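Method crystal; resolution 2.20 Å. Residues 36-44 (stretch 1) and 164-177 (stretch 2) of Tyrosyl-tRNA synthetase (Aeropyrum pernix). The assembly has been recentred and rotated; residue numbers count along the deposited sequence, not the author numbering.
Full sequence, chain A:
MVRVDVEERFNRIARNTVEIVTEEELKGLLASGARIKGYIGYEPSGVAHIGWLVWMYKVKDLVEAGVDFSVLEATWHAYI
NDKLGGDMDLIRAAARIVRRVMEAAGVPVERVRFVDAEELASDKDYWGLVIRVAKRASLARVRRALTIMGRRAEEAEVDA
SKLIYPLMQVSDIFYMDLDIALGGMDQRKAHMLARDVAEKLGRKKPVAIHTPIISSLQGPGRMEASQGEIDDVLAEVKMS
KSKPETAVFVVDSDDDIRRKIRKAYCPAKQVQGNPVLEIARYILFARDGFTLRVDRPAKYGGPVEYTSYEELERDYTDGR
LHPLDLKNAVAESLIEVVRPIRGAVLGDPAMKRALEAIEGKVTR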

# COMPACT_ATOMS: atom_id res chain seq x y z
N ILE A 36 -27.49 -4.75 -10.24
CA ILE A 36 -26.74 -3.65 -9.63
C ILE A 36 -26.11 -4.14 -8.35
O ILE A 36 -26.79 -4.76 -7.54
CB ILE A 36 -27.69 -2.51 -9.29
CG1 ILE A 36 -28.39 -2.03 -10.57
CG2 ILE A 36 -26.94 -1.40 -8.58
CD1 ILE A 36 -29.30 -0.84 -10.37
N LYS A 37 -24.82 -3.88 -8.17
CA LYS A 37 -24.12 -4.30 -6.95
C LYS A 37 -23.72 -3.09 -6.11
O LYS A 37 -23.34 -2.04 -6.65
CB LYS A 37 -22.86 -5.09 -7.29
CG LYS A 37 -23.10 -6.33 -8.12
CD LYS A 37 -21.78 -7.04 -8.38
CE LYS A 37 -21.96 -8.23 -9.30
NZ LYS A 37 -20.71 -9.03 -9.39
N GLY A 38 -23.83 -3.22 -4.80
CA GLY A 38 -23.47 -2.11 -3.94
C GLY A 38 -22.95 -2.62 -2.62
O GLY A 38 -23.05 -3.81 -2.32
N TYR A 39 -22.39 -1.72 -1.83
CA TYR A 39 -21.90 -2.11 -0.51
C TYR A 39 -21.82 -0.89 0.36
O TYR A 39 -22.11 0.23 -0.08
CB TYR A 39 -20.49 -2.74 -0.60
CG TYR A 39 -19.32 -1.76 -0.37
CD1 TYR A 39 -18.18 -2.17 0.34
CD2 TYR A 39 -19.36 -0.44 -0.84
CE1 TYR A 39 -17.12 -1.30 0.57
CE2 TYR A 39 -18.29 0.44 -0.61
CZ TYR A 39 -17.17 0.00 0.10
OH TYR A 39 -16.13 0.87 0.40
N ILE A 40 -21.47 -1.14 1.62
CA ILE A 40 -21.15 -0.09 2.58
C ILE A 40 -19.94 -0.72 3.28
O ILE A 40 -19.89 -1.94 3.51
CB ILE A 40 -22.23 0.25 3.63
CG1 ILE A 40 -21.71 1.43 4.47
CG2 ILE A 40 -22.56 -0.95 4.51
CD1 ILE A 40 -22.69 1.99 5.56
N GLY A 41 -18.94 0.11 3.54
CA GLY A 41 -17.76 -0.35 4.23
C GLY A 41 -17.71 0.48 5.49
O GLY A 41 -17.87 1.71 5.44
N TYR A 42 -17.49 -0.16 6.63
CA TYR A 42 -17.43 0.58 7.87
C TYR A 42 -16.37 -0.02 8.77
O TYR A 42 -16.09 -1.21 8.70
CB TYR A 42 -18.80 0.51 8.57
CG TYR A 42 -19.02 -0.79 9.30
CD1 TYR A 42 -18.76 -0.88 10.67
CD2 TYR A 42 -19.40 -1.95 8.61
CE1 TYR A 42 -18.87 -2.12 11.34
CE2 TYR A 42 -19.52 -3.19 9.28
CZ TYR A 42 -19.25 -3.25 10.64
OH TYR A 42 -19.37 -4.45 11.32
N GLU A 43 -15.80 0.81 9.64
CA GLU A 43 -14.80 0.36 10.58
C GLU A 43 -15.49 -0.19 11.84
O GLU A 43 -16.26 0.53 12.48
CB GLU A 43 -13.88 1.52 11.01
CG GLU A 43 -12.92 2.06 9.94
CD GLU A 43 -12.15 3.29 10.43
OE1 GLU A 43 -11.76 3.35 11.61
OE2 GLU A 43 -11.94 4.22 9.63
N PRO A 44 -15.25 -1.47 12.19
CA PRO A 44 -15.89 -2.00 13.40
C PRO A 44 -14.98 -1.45 14.50
O PRO A 44 -14.02 -2.11 14.94
CB PRO A 44 -15.76 -3.52 13.23
CG PRO A 44 -15.57 -3.71 11.71
CD PRO A 44 -14.67 -2.55 11.37
N ILE A 164 -2.50 5.21 2.52
CA ILE A 164 -2.90 3.91 2.01
C ILE A 164 -4.40 3.65 2.23
O ILE A 164 -5.06 3.02 1.40
CB ILE A 164 -2.07 2.79 2.67
CG1 ILE A 164 -0.62 2.88 2.20
CG2 ILE A 164 -2.60 1.42 2.31
CD1 ILE A 164 0.28 1.76 2.75
N TYR A 165 -4.93 4.17 3.34
CA TYR A 165 -6.33 4.00 3.73
C TYR A 165 -7.26 4.24 2.53
O TYR A 165 -7.93 3.32 2.07
CB TYR A 165 -6.66 4.95 4.90
CG TYR A 165 -8.02 4.77 5.53
CD1 TYR A 165 -8.15 4.20 6.79
CD2 TYR A 165 -9.18 5.20 4.87
CE1 TYR A 165 -9.41 4.06 7.39
CE2 TYR A 165 -10.44 5.06 5.46
CZ TYR A 165 -10.55 4.49 6.71
OH TYR A 165 -11.80 4.34 7.29
N PRO A 166 -7.29 5.46 1.99
CA PRO A 166 -8.13 5.84 0.84
C PRO A 166 -7.88 4.95 -0.38
O PRO A 166 -8.81 4.60 -1.12
CB PRO A 166 -7.70 7.28 0.55
CG PRO A 166 -7.13 7.76 1.84
CD PRO A 166 -6.42 6.58 2.41
N LEU A 167 -6.62 4.62 -0.61
CA LEU A 167 -6.24 3.78 -1.73
C LEU A 167 -6.96 2.44 -1.58
O LEU A 167 -7.51 1.90 -2.53
CB LEU A 167 -4.71 3.58 -1.74
CG LEU A 167 -3.79 4.41 -2.65
CD1 LEU A 167 -4.44 5.72 -3.04
CD2 LEU A 167 -2.42 4.63 -1.96
N MET A 168 -6.96 1.92 -0.36
CA MET A 168 -7.64 0.65 -0.07
C MET A 168 -9.15 0.80 -0.16
O MET A 168 -9.84 -0.11 -0.61
CB MET A 168 -7.26 0.16 1.34
CG MET A 168 -5.85 -0.47 1.39
SD MET A 168 -5.41 -0.91 3.07
CE MET A 168 -6.64 -2.24 3.39
N GLN A 169 -9.67 1.95 0.29
CA GLN A 169 -11.10 2.20 0.25
C GLN A 169 -11.58 2.14 -1.20
O GLN A 169 -12.51 1.39 -1.52
CB GLN A 169 -11.43 3.55 0.89
CG GLN A 169 -12.94 3.79 1.04
CD GLN A 169 -13.27 4.74 2.20
OE1 GLN A 169 -12.39 5.42 2.74
NE2 GLN A 169 -14.55 4.78 2.57
N VAL A 170 -10.92 2.88 -2.08
CA VAL A 170 -11.27 2.88 -3.50
C VAL A 170 -11.09 1.47 -4.09
O VAL A 170 -11.92 1.01 -4.89
CB VAL A 170 -10.36 3.87 -4.28
CG1 VAL A 170 -10.61 3.76 -5.76
CG2 VAL A 170 -10.63 5.30 -3.80
N SER A 171 -10.03 0.78 -3.70
CA SER A 171 -9.80 -0.55 -4.24
C SER A 171 -10.85 -1.55 -3.80
O SER A 171 -11.14 -2.50 -4.52
CB SER A 171 -8.40 -1.05 -3.86
OG SER A 171 -7.41 -0.20 -4.42
N ASP A 172 -11.40 -1.36 -2.60
CA ASP A 172 -12.44 -2.23 -2.08
C ASP A 172 -13.64 -2.15 -3.03
O ASP A 172 -14.24 -3.17 -3.39
CB ASP A 172 -12.93 -1.79 -0.69
CG ASP A 172 -11.89 -1.98 0.40
OD1 ASP A 172 -10.96 -2.80 0.23
OD2 ASP A 172 -12.02 -1.33 1.45
N ILE A 173 -14.00 -0.92 -3.40
CA ILE A 173 -15.12 -0.65 -4.30
C ILE A 173 -14.87 -1.28 -5.66
O ILE A 173 -15.73 -1.98 -6.18
CB ILE A 173 -15.34 0.90 -4.46
CG1 ILE A 173 -15.86 1.49 -3.14
CG2 ILE A 173 -16.31 1.21 -5.62
CD1 ILE A 173 -15.77 3.01 -3.07
N PHE A 174 -13.69 -1.07 -6.24
CA PHE A 174 -13.43 -1.66 -7.56
C PHE A 174 -13.32 -3.18 -7.48
O PHE A 174 -13.88 -3.90 -8.32
CB PHE A 174 -12.14 -1.09 -8.19
CG PHE A 174 -12.16 0.41 -8.44
CD1 PHE A 174 -13.34 1.08 -8.75
CD2 PHE A 174 -10.96 1.13 -8.44
CE1 PHE A 174 -13.34 2.44 -9.05
CE2 PHE A 174 -10.94 2.50 -8.74
CZ PHE A 174 -12.12 3.16 -9.05
N TYR A 175 -12.60 -3.68 -6.48
CA TYR A 175 -12.44 -5.13 -6.34
C TYR A 175 -13.79 -5.84 -6.26
O TYR A 175 -13.96 -6.90 -6.85
CB TYR A 175 -11.62 -5.45 -5.09
CG TYR A 175 -11.35 -6.93 -4.91
CD1 TYR A 175 -10.27 -7.54 -5.55
CD2 TYR A 175 -12.16 -7.71 -4.08
CE1 TYR A 175 -9.99 -8.91 -5.35
CE2 TYR A 175 -11.90 -9.06 -3.88
CZ TYR A 175 -10.82 -9.66 -4.52
OH TYR A 175 -10.57 -11.00 -4.33
N MET A 176 -14.74 -5.26 -5.53
CA MET A 176 -16.07 -5.87 -5.40
C MET A 176 -16.98 -5.57 -6.58
O MET A 176 -18.18 -5.89 -6.56
CB MET A 176 -16.73 -5.43 -4.09
CG MET A 176 -16.01 -6.00 -2.87
SD MET A 176 -16.81 -5.63 -1.32
CE MET A 176 -15.94 -4.23 -0.90
N ASP A 177 -16.41 -4.95 -7.61
CA ASP A 177 -17.14 -4.69 -8.84
C ASP A 177 -18.47 -3.98 -8.58
O ASP A 177 -19.51 -4.41 -9.07
CB ASP A 177 -17.39 -6.02 -9.55
CG ASP A 177 -17.80 -5.85 -11.01
OD1 ASP A 177 -17.17 -5.01 -11.69
OD2 ASP A 177 -18.73 -6.55 -11.46
O HOH W 1 -14.04 0.08 2.11
O HOH W 2 -16.83 3.21 1.10

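The strand ending at Tyr42 runs nearly antiparallel to the helix that ends at Tyr175 (152° between their directions, axes 9.7 Å apart at closest approach); side chains from the strand, with two waters, make most of the contact, which buries 391 Å² in all. The CA-to-CB bond of Lys37 points toward stretch 2, and the chain beyond it is extended (chi1 m, chi2 to chi4 t); CD packs 3.5 Å from Asp177 O, and NZ forms a long salt bridge with Asp177 OD2 (3.8 Å), a loose pairing suited to partly exposed, oppositely charged residues. Tyr39, buried and pointing toward the helix, is the centre of the interface. Its ring is long enough to cross the gap: CD1 lies 3.3 Å from Met176 CE and CE2 3.7 Å from Ile173 CG1, so flexible and branched apolar chains pack obliquely around it. The polar tip is served by water: Tyr39 OH is 2.8 Å from water 1, which donates to Asp172 OD2 (2.6 Å), and 2.5 Å from water 2, which accepts from Gln169 NE2 (3.1 Å). Ile40 and Tyr42 take no part; Gly41 has no side chain, and an ideal CB would be crowded by Tyr39 CE1 (3.1 Å). Beyond the strand, the Glu43 carboxylate suits the Tyr165 hydroxyl: OE2 accepts a very short hydrogen bond from Tyr165 OH (2.3 Å), near the plane of that ring.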